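Local coordinates for protein 2-C-methyl-D-erythritol 4-phosphate cytidylyltransferase (Anaerococcus prevotii, PDB 4KT7) that probably catalyses the joining of CTP and 2-C-methyl-D-erythritol 4-phosphate to give 4-CDP-2-C-methyl-D-erythritol and diphosphate, a step of isoprenoid biosynthesis, at residues I42-V47 with I56-R61; S11-A16 with K97-Q102; D66-I71 with I79-G84; S48-I53 with A116-F121; P30-G35 with I216-Q221. All blocks are in the same frame, centred on the assembly; numbering follows the deposited sequence.

Contact 1 of 5, residues I42-V47 with I56-R61; sequences ITLDTV and IILVIR
Leu44 and Val47 of helix 39-48 pack against Ile56 and Leu58 of strand 55-60 in a wholly apolar, buried contact between a helix and the central sheet. The two short segments run nearly antiparallel, at 164°, with axes 11.1 Å apart, a spacing that aliphatic side chains from both elements fill. Val47 provides the tightest touch: its CG1, anti to the backbone N (chi1 -179°), lies 3.6 Å from Ile56 CD1. The two chains meet at a slant, the isoleucine stretching its CG1-CD1 arm under the last turn of the helix. The other branch of Ile56 serves a second partner, since its CG2 comes within 4.1 Å of Leu44 CD1. This forking of one residue between two turns of a helix illustrates how a beta-alpha-beta crossover is sealed: strand 10-16 leads through helix 39-48 into the neighbouring parallel strand 55-60, and the helix lies back across the sheet. Cutting Ile56 down to an alanine would probably deprive both Val47 CG1 and Leu44 CD1 of their partner on this strand and open a gap beneath the helix. Further along the strand, Leu58 and the helix's Leu44 reach toward each other tip to tip, with Leu44 CD2 3.9 Å from Leu58 CD1. Ile14 of strand 10-16 touches Val47, Ile56 and Leu58, while Leu72 of helix 65-73 meets both leucines.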
# COMPACT_ATOMS: atom_id res chain seq x y z
N ILE A 42 23.41 -3.04 -0.50
CA ILE A 42 22.76 -3.17 -1.81
C ILE A 42 22.37 -1.77 -2.30
O ILE A 42 22.54 -1.44 -3.48
CB ILE A 42 21.50 -4.07 -1.72
CG1 ILE A 42 21.87 -5.44 -1.14
CG2 ILE A 42 20.82 -4.21 -3.08
CD1 ILE A 42 20.70 -6.21 -0.61
N THR A 43 21.86 -0.96 -1.39
CA THR A 43 21.44 0.40 -1.71
C THR A 43 22.63 1.24 -2.14
O THR A 43 22.61 1.90 -3.19
CB THR A 43 20.82 1.08 -0.49
OG1 THR A 43 19.76 0.26 0.02
CG2 THR A 43 20.29 2.47 -0.85
N LEU A 44 23.68 1.21 -1.32
CA LEU A 44 24.87 2.01 -1.56
C LEU A 44 25.57 1.57 -2.85
O LEU A 44 26.11 2.41 -3.59
CB LEU A 44 25.80 1.88 -0.35
CG LEU A 44 26.83 2.97 -0.14
CD1 LEU A 44 26.19 4.34 -0.29
CD2 LEU A 44 27.45 2.83 1.23
N ASP A 45 25.52 0.27 -3.13
CA ASP A 45 26.01 -0.24 -4.40
C ASP A 45 25.33 0.48 -5.56
O ASP A 45 26.00 0.95 -6.48
CB ASP A 45 25.75 -1.74 -4.53
CG ASP A 45 26.88 -2.58 -3.98
OD1 ASP A 45 27.91 -2.01 -3.56
OD2 ASP A 45 26.74 -3.82 -3.97
N THR A 46 24.00 0.54 -5.52
CA THR A 46 23.27 1.20 -6.59
C THR A 46 23.59 2.70 -6.69
O THR A 46 23.89 3.19 -7.78
CB THR A 46 21.75 0.98 -6.51
OG1 THR A 46 21.46 -0.42 -6.68
CG2 THR A 46 21.03 1.78 -7.60
N VAL A 47 23.54 3.42 -5.57
CA VAL A 47 23.75 4.87 -5.59
C VAL A 47 25.16 5.24 -6.05
O VAL A 47 25.36 6.22 -6.76
CB VAL A 47 23.47 5.53 -4.23
CG1 VAL A 47 23.69 7.03 -4.33
CG2 VAL A 47 22.05 5.27 -3.79
N ILE A 56 28.11 11.54 -1.70
CA ILE A 56 27.10 10.77 -0.98
C ILE A 56 27.31 10.89 0.52
O ILE A 56 28.40 10.59 1.03
CB ILE A 56 27.18 9.27 -1.37
CG1 ILE A 56 26.95 9.07 -2.87
CG2 ILE A 56 26.19 8.42 -0.55
CD1 ILE A 56 27.07 7.59 -3.30
N ILE A 57 26.27 11.32 1.23
CA ILE A 57 26.30 11.47 2.68
C ILE A 57 25.39 10.42 3.30
O ILE A 57 24.19 10.39 3.03
CB ILE A 57 25.76 12.85 3.14
CG1 ILE A 57 26.47 13.99 2.41
CG2 ILE A 57 25.91 13.01 4.65
CD1 ILE A 57 27.91 13.94 2.51
N LEU A 58 25.98 9.53 4.10
CA LEU A 58 25.23 8.55 4.87
C LEU A 58 24.91 9.15 6.21
O LEU A 58 25.76 9.73 6.87
CB LEU A 58 26.04 7.28 5.10
CG LEU A 58 26.21 6.36 3.90
CD1 LEU A 58 27.37 5.40 4.14
CD2 LEU A 58 24.93 5.57 3.72
N VAL A 59 23.67 9.02 6.64
CA VAL A 59 23.36 9.45 7.99
C VAL A 59 23.10 8.19 8.81
O VAL A 59 22.20 7.40 8.49
CB VAL A 59 22.17 10.41 8.02
CG1 VAL A 59 21.99 10.97 9.40
CG2 VAL A 59 22.39 11.58 7.02
N ILE A 60 23.91 7.99 9.86
CA ILE A 60 23.92 6.72 10.57
C ILE A 60 23.61 6.84 12.06
O ILE A 60 23.60 7.93 12.63
CB ILE A 60 25.29 6.02 10.43
CG1 ILE A 60 26.36 6.80 11.20
CG2 ILE A 60 25.66 5.88 8.96
CD1 ILE A 60 27.68 6.03 11.41
N ARG A 61 23.35 5.69 12.69
CA ARG A 61 23.33 5.62 14.14
C ARG A 61 24.78 5.54 14.61
O ARG A 61 25.59 4.85 13.98
CB ARG A 61 22.58 4.38 14.60
CG ARG A 61 21.10 4.41 14.30
CD ARG A 61 20.43 3.13 14.80
NE ARG A 61 20.97 2.67 16.08
CZ ARG A 61 20.54 3.07 17.27
NH1 ARG A 61 19.56 3.95 17.37
NH2 ARG A 61 21.10 2.58 18.38

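Contact 2 of 5, residues S11-A16 with K97-Q102; sequences SAIITA and KALDPQ
Leu99, in the loop between helix 88-97 and strand 105-110, turns its side chain onto Ser11 and Ile13 at the start of strand 10-16. That strand belongs to the parallel part of the Rossmann-like sheet of this GT-A-type fold, bordered by strands 55-60 and 105-110, and the loop lays one leucine against its beginning. Traced outward, the leucine approaches the strand by degrees. Its CB is still 4.3 Å from Ser11 OG. CG, set anti to the carbonyl carbon (chi1 -63°), carries the fork down toward the strand, where the two methyls part company. CD1 continues the extended line of the chain and passes 4.3 Å from Ile13 CD1. CD2 does the real touching and meets both residues, 3.6 Å from Ser11 CB and 3.9 Å from Ile13 CG1. Leu99 and Ile13 cross at about a right angle, and one methyl bears on the middle of the isoleucine arm. The serine meets the leucine most closely through CB; its hydroxyl is hydrogen-bonded to Glu55 OE2 and Ser103 OG. Glu55 OE2 also takes the backbone N-H of Asp100, which fastens the loop beside the residue that packs. Leu99 touches Ile57 of the adjoining strand as well. Immediately beyond, the loop folds through an Asx turn, in which Gln102 N donates to the anti lone pair of Asp100 OD1 at 2.9 Å with a nearly straight angle of 163°.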
# COMPACT_ATOMS: atom_id res chain seq x y z
N SER A 11 24.29 16.47 -4.55
CA SER A 11 24.60 15.66 -3.36
C SER A 11 23.49 14.65 -3.12
O SER A 11 22.33 14.92 -3.44
CB SER A 11 24.71 16.53 -2.11
OG SER A 11 25.66 17.56 -2.29
N ALA A 12 23.84 13.48 -2.57
CA ALA A 12 22.82 12.52 -2.14
C ALA A 12 22.98 12.27 -0.65
O ALA A 12 24.11 12.12 -0.16
CB ALA A 12 22.91 11.22 -2.92
N ILE A 13 21.84 12.24 0.04
CA ILE A 13 21.77 11.94 1.46
C ILE A 13 21.03 10.62 1.60
O ILE A 13 19.85 10.53 1.26
CB ILE A 13 20.99 13.05 2.21
CG1 ILE A 13 21.75 14.38 2.16
CG2 ILE A 13 20.72 12.66 3.65
CD1 ILE A 13 21.00 15.55 2.80
N ILE A 14 21.72 9.58 2.07
CA ILE A 14 21.13 8.26 2.29
C ILE A 14 20.89 8.09 3.79
O ILE A 14 21.85 8.05 4.58
CB ILE A 14 22.08 7.12 1.88
CG1 ILE A 14 22.55 7.27 0.43
CG2 ILE A 14 21.41 5.78 2.10
CD1 ILE A 14 21.44 7.17 -0.59
N THR A 15 19.64 7.99 4.22
CA THR A 15 19.40 7.87 5.65
C THR A 15 19.41 6.42 6.11
O THR A 15 18.59 5.61 5.66
CB THR A 15 18.10 8.59 6.10
OG1 THR A 15 17.00 8.07 5.36
CG2 THR A 15 18.22 10.10 5.86
N ALA A 16 20.34 6.11 7.01
CA ALA A 16 20.38 4.81 7.67
C ALA A 16 20.43 4.95 9.20
O ALA A 16 21.07 4.15 9.89
CB ALA A 16 21.56 3.98 7.15
N LYS A 97 23.26 19.67 6.73
CA LYS A 97 24.33 20.51 7.28
C LYS A 97 25.71 20.09 6.80
O LYS A 97 26.65 20.90 6.79
CB LYS A 97 24.30 20.48 8.82
CG LYS A 97 23.31 21.44 9.46
CD LYS A 97 23.54 21.50 10.99
CE LYS A 97 23.10 20.22 11.65
NZ LYS A 97 23.38 20.19 13.13
N ALA A 98 25.85 18.81 6.45
CA ALA A 98 27.16 18.25 6.08
C ALA A 98 27.47 18.28 4.58
O ALA A 98 28.50 17.77 4.14
CB ALA A 98 27.29 16.82 6.60
N LEU A 99 26.58 18.88 3.80
CA LEU A 99 26.76 18.92 2.35
C LEU A 99 27.91 19.86 1.97
O LEU A 99 28.17 20.86 2.66
CB LEU A 99 25.47 19.35 1.63
CG LEU A 99 24.25 18.43 1.79
CD1 LEU A 99 23.06 18.89 0.96
CD2 LEU A 99 24.61 17.00 1.42
N ASP A 100 28.61 19.52 0.89
CA ASP A 100 29.65 20.35 0.31
C ASP A 100 29.11 21.77 0.06
O ASP A 100 27.96 21.91 -0.35
CB ASP A 100 30.06 19.72 -1.01
CG ASP A 100 31.35 20.27 -1.54
OD1 ASP A 100 31.34 21.40 -2.07
OD2 ASP A 100 32.38 19.56 -1.43
N PRO A 101 29.92 22.81 0.31
CA PRO A 101 29.46 24.19 0.10
C PRO A 101 29.01 24.46 -1.34
O PRO A 101 28.20 25.37 -1.58
CB PRO A 101 30.71 25.02 0.40
CG PRO A 101 31.52 24.17 1.31
CD PRO A 101 31.29 22.76 0.86
N GLN A 102 29.52 23.68 -2.28
CA GLN A 102 29.18 23.84 -3.70
C GLN A 102 27.83 23.18 -4.05
O GLN A 102 27.28 23.41 -5.13
CB GLN A 102 30.31 23.28 -4.57
CG GLN A 102 30.11 23.43 -6.07
CD GLN A 102 31.30 22.92 -6.86
OE1 GLN A 102 32.40 22.77 -6.32
NE2 GLN A 102 31.08 22.66 -8.15

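Contact 3 of 5, residues D66-I71 with I79-G84; sequences DIIKDI and IRYVYG
The beta-alpha-beta unit formed by strand 55-60, helix 65-73 and strand 79-83 is closed here by Tyr81, whose ring reaches from the second strand to Ile68 and Lys69 on the helix. Tyr81 adopts the crowded position, with CG between its own backbone N and carbonyl carbon (chi1 65°), and this throws the ring out from the strand toward the helix. Ile68 and Tyr81 run alongside one another, pointing opposite ways. The isoleucine uses its branch methyl, with Ile68 CG2 3.9 Å from Tyr81 CD2 and a little farther from CG; it arrives obliquely, an apolar contact of methyl with ring. At the far end of the ring, Lys69 crosses slantwise with its chain fully extended beyond CG. What it offers the phenol is carbon: Lys69 CE is 3.2 Å from Tyr81 OH and Lys69 CG 3.7 Å from the same oxygen, while Lys69 NZ runs on to 4.3 Å. The hydroxyl has its hydrogen-bonding partner in Glu65 OE2, on the first turn of the same helix, and that bond would help fix how far the ring leans. One aromatic side chain thus joins a buried apolar end to a more exposed polar one at the edge of the unit. Tyr83, two residues along the strand, reaches the other oxygen of Glu65. Ile60 of strand 55-60 touches both Ile68 and Tyr81, Leu72 of helix 65-73 packs on Tyr81, and Leu40 of helix 39-48 meets Ile68.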
# COMPACT_ATOMS: atom_id res chain seq x y z
N ASP A 66 31.35 1.43 13.40
CA ASP A 66 32.40 0.48 13.03
C ASP A 66 32.05 -0.35 11.80
O ASP A 66 32.87 -0.52 10.90
CB ASP A 66 32.74 -0.42 14.21
CG ASP A 66 33.49 0.32 15.30
OD1 ASP A 66 34.29 1.22 14.95
OD2 ASP A 66 33.27 0.02 16.49
N ILE A 67 30.83 -0.88 11.77
CA ILE A 67 30.36 -1.63 10.61
C ILE A 67 30.16 -0.70 9.41
O ILE A 67 30.36 -1.11 8.26
CB ILE A 67 29.05 -2.38 10.93
CG1 ILE A 67 29.26 -3.27 12.15
CG2 ILE A 67 28.61 -3.21 9.74
CD1 ILE A 67 30.35 -4.31 11.99
N ILE A 68 29.79 0.55 9.66
CA ILE A 68 29.69 1.53 8.58
C ILE A 68 31.05 1.78 7.93
O ILE A 68 31.14 1.83 6.70
CB ILE A 68 29.09 2.87 9.05
CG1 ILE A 68 27.59 2.71 9.32
CG2 ILE A 68 29.26 3.94 7.98
CD1 ILE A 68 26.77 2.45 8.06
N LYS A 69 32.10 1.89 8.75
CA LYS A 69 33.45 2.06 8.23
C LYS A 69 33.88 0.87 7.36
O LYS A 69 34.51 1.05 6.31
CB LYS A 69 34.44 2.20 9.39
CG LYS A 69 34.28 3.46 10.22
CD LYS A 69 35.32 3.50 11.35
CE LYS A 69 35.27 4.81 12.12
NZ LYS A 69 36.23 4.85 13.27
N ASP A 70 33.54 -0.33 7.80
CA ASP A 70 33.92 -1.55 7.08
C ASP A 70 33.22 -1.59 5.73
O ASP A 70 33.80 -1.98 4.72
CB ASP A 70 33.56 -2.79 7.89
CG ASP A 70 34.39 -2.94 9.15
OD1 ASP A 70 35.45 -2.28 9.26
OD2 ASP A 70 33.99 -3.73 10.03
N ILE A 71 31.96 -1.19 5.73
CA ILE A 71 31.19 -1.16 4.51
C ILE A 71 31.76 -0.12 3.55
O ILE A 71 31.88 -0.36 2.35
CB ILE A 71 29.70 -0.92 4.82
CG1 ILE A 71 29.07 -2.22 5.35
CG2 ILE A 71 28.96 -0.39 3.61
CD1 ILE A 71 27.75 -2.01 6.07
N ILE A 79 32.30 9.47 -0.68
CA ILE A 79 31.27 9.00 0.24
C ILE A 79 31.73 9.18 1.67
O ILE A 79 32.83 8.75 2.04
CB ILE A 79 30.96 7.51 0.02
CG1 ILE A 79 30.59 7.25 -1.44
CG2 ILE A 79 29.85 7.04 0.94
CD1 ILE A 79 29.97 5.88 -1.67
N ARG A 80 30.91 9.82 2.49
CA ARG A 80 31.23 9.93 3.91
C ARG A 80 29.97 9.83 4.74
O ARG A 80 28.87 9.67 4.20
CB ARG A 80 31.96 11.25 4.19
CG ARG A 80 31.17 12.48 3.80
CD ARG A 80 31.97 13.77 3.95
NE ARG A 80 31.08 14.93 3.80
CZ ARG A 80 30.82 15.52 2.64
NH1 ARG A 80 31.39 15.07 1.53
NH2 ARG A 80 29.99 16.56 2.59
N TYR A 81 30.12 9.90 6.06
CA TYR A 81 28.97 9.75 6.95
C TYR A 81 28.95 10.78 8.06
O TYR A 81 30.02 11.27 8.49
CB TYR A 81 28.94 8.34 7.53
CG TYR A 81 30.11 7.99 8.44
CD1 TYR A 81 30.10 8.34 9.79
CD2 TYR A 81 31.20 7.28 7.96
CE1 TYR A 81 31.16 8.01 10.62
CE2 TYR A 81 32.26 6.95 8.78
CZ TYR A 81 32.24 7.32 10.11
OH TYR A 81 33.29 6.98 10.92
N VAL A 82 27.75 11.10 8.54
CA VAL A 82 27.54 11.89 9.75
C VAL A 82 26.59 11.13 10.68
O VAL A 82 25.87 10.22 10.24
CB VAL A 82 26.95 13.29 9.44
CG1 VAL A 82 27.99 14.15 8.74
CG2 VAL A 82 25.71 13.18 8.57
N TYR A 83 26.58 11.50 11.96
CA TYR A 83 25.67 10.87 12.91
C TYR A 83 24.27 11.44 12.70
O TYR A 83 24.10 12.63 12.44
CB TYR A 83 26.09 11.15 14.36
CG TYR A 83 27.40 10.52 14.80
CD1 TYR A 83 27.98 9.48 14.11
CD2 TYR A 83 28.04 10.97 15.95
CE1 TYR A 83 29.18 8.90 14.54
CE2 TYR A 83 29.22 10.42 16.39
CZ TYR A 83 29.79 9.38 15.69
OH TYR A 83 30.97 8.85 16.16
N GLY A 84 23.25 10.59 12.83
CA GLY A 84 21.88 11.06 12.72
C GLY A 84 21.35 11.57 14.06
O GLY A 84 22.12 11.77 14.99

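Contact 4 of 5, residues S48-I53 with A116-F121; sequences SRVKEI and ASEELF
Arg49 and Glu118 cross at about a right angle, their guanidinium and carboxylate planes 51° apart, in a salt bridge between the loop after helix 39-48 and the first turn of helix 118-127. The arginine comes side-on, and two of its nitrogens converge on a single oxygen: Arg49 NE and Arg49 NH1 each lie 3.0 Å from Glu118 OE1. A bend at chi3 folds the arginine back for this grip. Neither bond is straight, the angles at hydrogen being about 140°, and OE1 sits somewhat out of the guanidinium plane. NE meets it nearly end-on to the C-O bond, whereas NH1 uses the anti lone pair. A water in the guanidinium plane accepts from Glu118 N at 3.0 Å and, weakly, from Arg49 NH1. Beside the salt bridge Val50 lies against the glutamate, the two heading opposite ways, with Val50 CG2 3.6 Å from Glu118 CG; the same methyl lies 4.2 Å from Phe121 CB, the valine and phenylalanine side chains crossing at about a right angle. Replacing Glu118 with an alanine would probably leave the Arg49 guanidinium without its anion, free to turn, and Val50 CG2 less covered. Helix 118-127 begins with Ser117 as N-cap, its OG accepting from Leu120 N. An acid in the first turn, right after the cap, suits the positive end of the helix dipole, so the carboxylate is probably stabilised twice, by the helix start and by the arginine.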
# COMPACT_ATOMS: atom_id res chain seq x y z
N SER A 48 26.15 4.44 -5.65
CA SER A 48 27.53 4.79 -6.00
C SER A 48 27.80 4.59 -7.50
O SER A 48 28.79 5.10 -8.02
CB SER A 48 28.54 4.02 -5.14
OG SER A 48 28.48 2.64 -5.43
N ARG A 49 26.91 3.87 -8.19
CA ARG A 49 26.99 3.71 -9.65
C ARG A 49 26.43 4.91 -10.43
O ARG A 49 26.59 4.98 -11.65
CB ARG A 49 26.28 2.43 -10.13
CG ARG A 49 26.88 1.11 -9.62
CD ARG A 49 26.46 -0.07 -10.51
NE ARG A 49 25.07 0.04 -10.96
CZ ARG A 49 24.03 -0.54 -10.38
NH1 ARG A 49 22.81 -0.37 -10.87
NH2 ARG A 49 24.21 -1.30 -9.30
N VAL A 50 25.75 5.82 -9.74
CA VAL A 50 25.19 7.01 -10.39
C VAL A 50 26.19 8.17 -10.41
O VAL A 50 26.36 8.88 -9.42
CB VAL A 50 23.89 7.48 -9.71
CG1 VAL A 50 23.34 8.72 -10.40
CG2 VAL A 50 22.87 6.36 -9.73
N LYS A 51 26.86 8.34 -11.55
CA LYS A 51 27.97 9.27 -11.67
C LYS A 51 27.52 10.73 -11.71
O LYS A 51 28.33 11.63 -11.51
CB LYS A 51 28.81 8.94 -12.91
CG LYS A 51 29.25 7.48 -13.01
CD LYS A 51 30.39 7.15 -12.06
CE LYS A 51 29.88 6.42 -10.82
NZ LYS A 51 31.00 5.85 -10.01
N GLU A 52 26.24 10.95 -11.95
CA GLU A 52 25.67 12.30 -11.89
C GLU A 52 25.71 12.84 -10.46
O GLU A 52 25.79 14.05 -10.24
CB GLU A 52 24.22 12.30 -12.42
CG GLU A 52 24.11 12.24 -13.96
CD GLU A 52 24.42 10.86 -14.54
OE1 GLU A 52 24.43 9.86 -13.80
OE2 GLU A 52 24.66 10.79 -15.77
N ILE A 53 25.66 11.94 -9.49
CA ILE A 53 25.72 12.35 -8.09
C ILE A 53 27.19 12.63 -7.74
O ILE A 53 28.05 11.78 -7.96
CB ILE A 53 25.15 11.24 -7.18
CG1 ILE A 53 23.64 11.11 -7.42
CG2 ILE A 53 25.47 11.52 -5.72
CD1 ILE A 53 23.02 9.84 -6.83
N ALA A 116 15.52 0.24 -5.43
CA ALA A 116 15.37 1.34 -6.39
C ALA A 116 16.44 1.20 -7.47
O ALA A 116 17.62 1.05 -7.17
CB ALA A 116 15.47 2.71 -5.68
N SER A 117 16.03 1.18 -8.74
CA SER A 117 16.98 0.95 -9.82
C SER A 117 17.77 2.22 -10.02
O SER A 117 17.36 3.29 -9.58
CB SER A 117 16.25 0.62 -11.12
OG SER A 117 15.47 1.76 -11.52
N GLU A 118 18.91 2.09 -10.68
CA GLU A 118 19.70 3.25 -11.07
C GLU A 118 18.89 4.21 -11.96
O GLU A 118 19.00 5.43 -11.83
CB GLU A 118 20.94 2.75 -11.80
CG GLU A 118 21.97 3.79 -12.14
CD GLU A 118 23.13 3.19 -12.91
OE1 GLU A 118 23.53 2.05 -12.57
OE2 GLU A 118 23.63 3.85 -13.85
N GLU A 119 18.06 3.65 -12.84
CA GLU A 119 17.20 4.45 -13.71
C GLU A 119 16.23 5.34 -12.94
O GLU A 119 15.91 6.45 -13.37
CB GLU A 119 16.42 3.55 -14.65
CG GLU A 119 15.68 4.28 -15.74
CD GLU A 119 14.49 3.50 -16.27
OE1 GLU A 119 13.85 2.76 -15.48
OE2 GLU A 119 14.17 3.64 -17.47
N LEU A 120 15.76 4.87 -11.79
CA LEU A 120 14.84 5.67 -10.99
C LEU A 120 15.55 6.88 -10.41
O LEU A 120 14.97 7.98 -10.32
CB LEU A 120 14.24 4.82 -9.87
CG LEU A 120 13.21 5.51 -8.99
CD1 LEU A 120 12.05 5.97 -9.84
CD2 LEU A 120 12.73 4.58 -7.86
N PHE A 121 16.80 6.69 -9.98
CA PHE A 121 17.59 7.83 -9.50
C PHE A 121 17.87 8.84 -10.60
O PHE A 121 17.80 10.04 -10.36
CB PHE A 121 18.91 7.34 -8.90
CG PHE A 121 18.75 6.62 -7.58
CD1 PHE A 121 18.61 7.33 -6.40
CD2 PHE A 121 18.73 5.23 -7.54
CE1 PHE A 121 18.46 6.66 -5.18
CE2 PHE A 121 18.58 4.57 -6.33
CZ PHE A 121 18.44 5.29 -5.15
O HOH W 1 19.57 -0.84 -10.97

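Contact 5 of 5, residues P30-G35 with I216-Q221; sequences PYIEVG and IKITTQ
Thr220 OG1 caps helix 221-231 by taking the backbone N-H of Asp223, just two residues after Ile218, the side chain that meets Ile32 and Val34. Asp223 OD2 in turn accepts from Thr219 N, one residue before the cap, which pins the chain where it turns into the C-terminal helix. With the backbone held next to it, Ile218 directs its branch methyl at the short strand 33-34 and the residue before it. Ile32 and Ile218 lie side by side with their ends turned in contrary senses and touch through like atoms, Ile32 CG2 to Ile218 CG2, at 4.1 Å. With CG1 turned beside the backbone N (chi1 -57° in Ile32, -49° in Ile218), CG2 stands opposite that N in each isoleucine, and the two branch methyls lead. Val34, the next residue facing the same way, brings its CG2 to 4.4 Å from that same methyl of Ile218. The contact joins segments 181 residues apart at their nearest ends: the small antiparallel hairpin of strands 33-34 and 37-38, and the approach to the last helix. Ala227 of that helix touches both Val34 and Ile218, Val39 of helix 39-48 backs Ile32 and Val34, and Asn228 OD1 holds Gly35 N. Polar bonds therefore set the two backbones, while the meeting itself is made by three methyls and depends on burial and dispersion, with no directional bond to dictate an exact angle.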
# COMPACT_ATOMS: atom_id res chain seq x y z
N PRO A 30 20.20 -7.97 15.64
CA PRO A 30 20.12 -8.81 14.44
C PRO A 30 20.22 -7.99 13.15
O PRO A 30 19.38 -7.13 12.91
CB PRO A 30 18.73 -9.45 14.57
CG PRO A 30 17.93 -8.48 15.45
CD PRO A 30 18.88 -7.46 16.03
N TYR A 31 21.24 -8.26 12.34
CA TYR A 31 21.45 -7.49 11.11
C TYR A 31 20.38 -7.67 10.04
O TYR A 31 19.99 -8.79 9.69
CB TYR A 31 22.84 -7.76 10.52
CG TYR A 31 23.92 -7.00 11.24
CD1 TYR A 31 24.39 -7.43 12.47
CD2 TYR A 31 24.48 -5.85 10.70
CE1 TYR A 31 25.37 -6.76 13.15
CE2 TYR A 31 25.48 -5.15 11.38
CZ TYR A 31 25.92 -5.62 12.60
OH TYR A 31 26.90 -4.97 13.30
N ILE A 32 19.92 -6.53 9.52
CA ILE A 32 19.00 -6.48 8.40
C ILE A 32 19.73 -6.96 7.14
O ILE A 32 20.51 -6.22 6.53
CB ILE A 32 18.45 -5.04 8.20
CG1 ILE A 32 17.75 -4.56 9.48
CG2 ILE A 32 17.47 -4.98 7.05
CD1 ILE A 32 17.26 -3.12 9.41
N GLU A 33 19.49 -8.21 6.77
CA GLU A 33 20.12 -8.81 5.60
C GLU A 33 19.11 -9.41 4.64
O GLU A 33 18.07 -9.95 5.05
CB GLU A 33 21.14 -9.87 6.00
CG GLU A 33 22.43 -9.30 6.55
CD GLU A 33 23.30 -10.35 7.19
OE1 GLU A 33 22.80 -11.47 7.46
OE2 GLU A 33 24.49 -10.05 7.44
N VAL A 34 19.44 -9.34 3.37
CA VAL A 34 18.57 -9.80 2.30
C VAL A 34 19.47 -10.41 1.22
O VAL A 34 20.47 -9.81 0.83
CB VAL A 34 17.72 -8.60 1.77
CG1 VAL A 34 17.33 -8.79 0.34
CG2 VAL A 34 16.48 -8.40 2.64
N GLY A 35 19.15 -11.62 0.78
CA GLY A 35 19.96 -12.29 -0.22
C GLY A 35 21.42 -12.53 0.16
O GLY A 35 22.24 -12.87 -0.69
N ILE A 216 10.36 -1.46 -2.33
CA ILE A 216 9.76 -1.50 -1.00
C ILE A 216 10.75 -1.15 0.11
O ILE A 216 11.97 -1.29 -0.07
CB ILE A 216 9.19 -2.89 -0.73
CG1 ILE A 216 10.32 -3.92 -0.83
CG2 ILE A 216 8.11 -3.21 -1.76
CD1 ILE A 216 9.96 -5.30 -0.30
N LYS A 217 10.22 -0.71 1.25
CA LYS A 217 10.99 -0.43 2.46
C LYS A 217 11.20 -1.73 3.25
O LYS A 217 10.26 -2.52 3.41
CB LYS A 217 10.21 0.56 3.32
CG LYS A 217 11.04 1.57 4.08
CD LYS A 217 10.15 2.36 5.04
CE LYS A 217 10.85 3.61 5.58
NZ LYS A 217 12.03 3.32 6.45
N ILE A 218 12.42 -1.97 3.74
CA ILE A 218 12.70 -3.18 4.52
C ILE A 218 12.91 -2.86 5.99
O ILE A 218 13.98 -2.39 6.38
CB ILE A 218 13.97 -3.91 4.01
CG1 ILE A 218 13.93 -4.09 2.49
CG2 ILE A 218 14.15 -5.24 4.73
CD1 ILE A 218 12.72 -4.83 1.99
N THR A 219 11.89 -3.11 6.81
CA THR A 219 12.00 -2.85 8.25
C THR A 219 11.58 -4.04 9.12
O THR A 219 12.26 -4.39 10.09
CB THR A 219 11.21 -1.58 8.68
OG1 THR A 219 9.85 -1.69 8.24
CG2 THR A 219 11.85 -0.32 8.07
N THR A 220 10.46 -4.68 8.77
CA THR A 220 9.91 -5.77 9.59
C THR A 220 10.38 -7.13 9.10
O THR A 220 10.88 -7.26 7.99
CB THR A 220 8.37 -5.75 9.60
OG1 THR A 220 7.89 -6.27 8.35
CG2 THR A 220 7.84 -4.32 9.79
N GLN A 221 10.19 -8.15 9.94
CA GLN A 221 10.52 -9.52 9.57
C GLN A 221 9.72 -9.95 8.34
O GLN A 221 10.21 -10.70 7.50
CB GLN A 221 10.27 -10.46 10.75
CG GLN A 221 10.81 -11.87 10.53
CD GLN A 221 12.23 -11.87 9.99
OE1 GLN A 221 13.12 -11.20 10.53
NE2 GLN A 221 12.46 -12.62 8.90

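How the contacts relate
Contacts 1, 2 and 3 share one sheet, strand 55-60 lying between 10-16 and 79-83. The centres of contacts 1 and 3 are about 9 Å apart, those of contacts 1 and 2 about 11 Å; probable hydrogen bonds join contact 1 to contact 2 (Ile57 N to Ala12 O, 2.7 Å) and to contact 3 (Leu58 N to Arg80 O, 2.9 Å). Contact 4 reaches contact 1 through Val47 CG2, 3.9 Å from Phe121 CZ. Contact 5, centred about 24 Å from contact 2, meets contact 3 where Tyr31 OH nears Ile67 CG1. In related cytidylyltransferases the glycine-rich loop following the first strand, here 10-16, surrounds CTP, so contact 5 probably lies beside it and contact 2 toward the strand's other end.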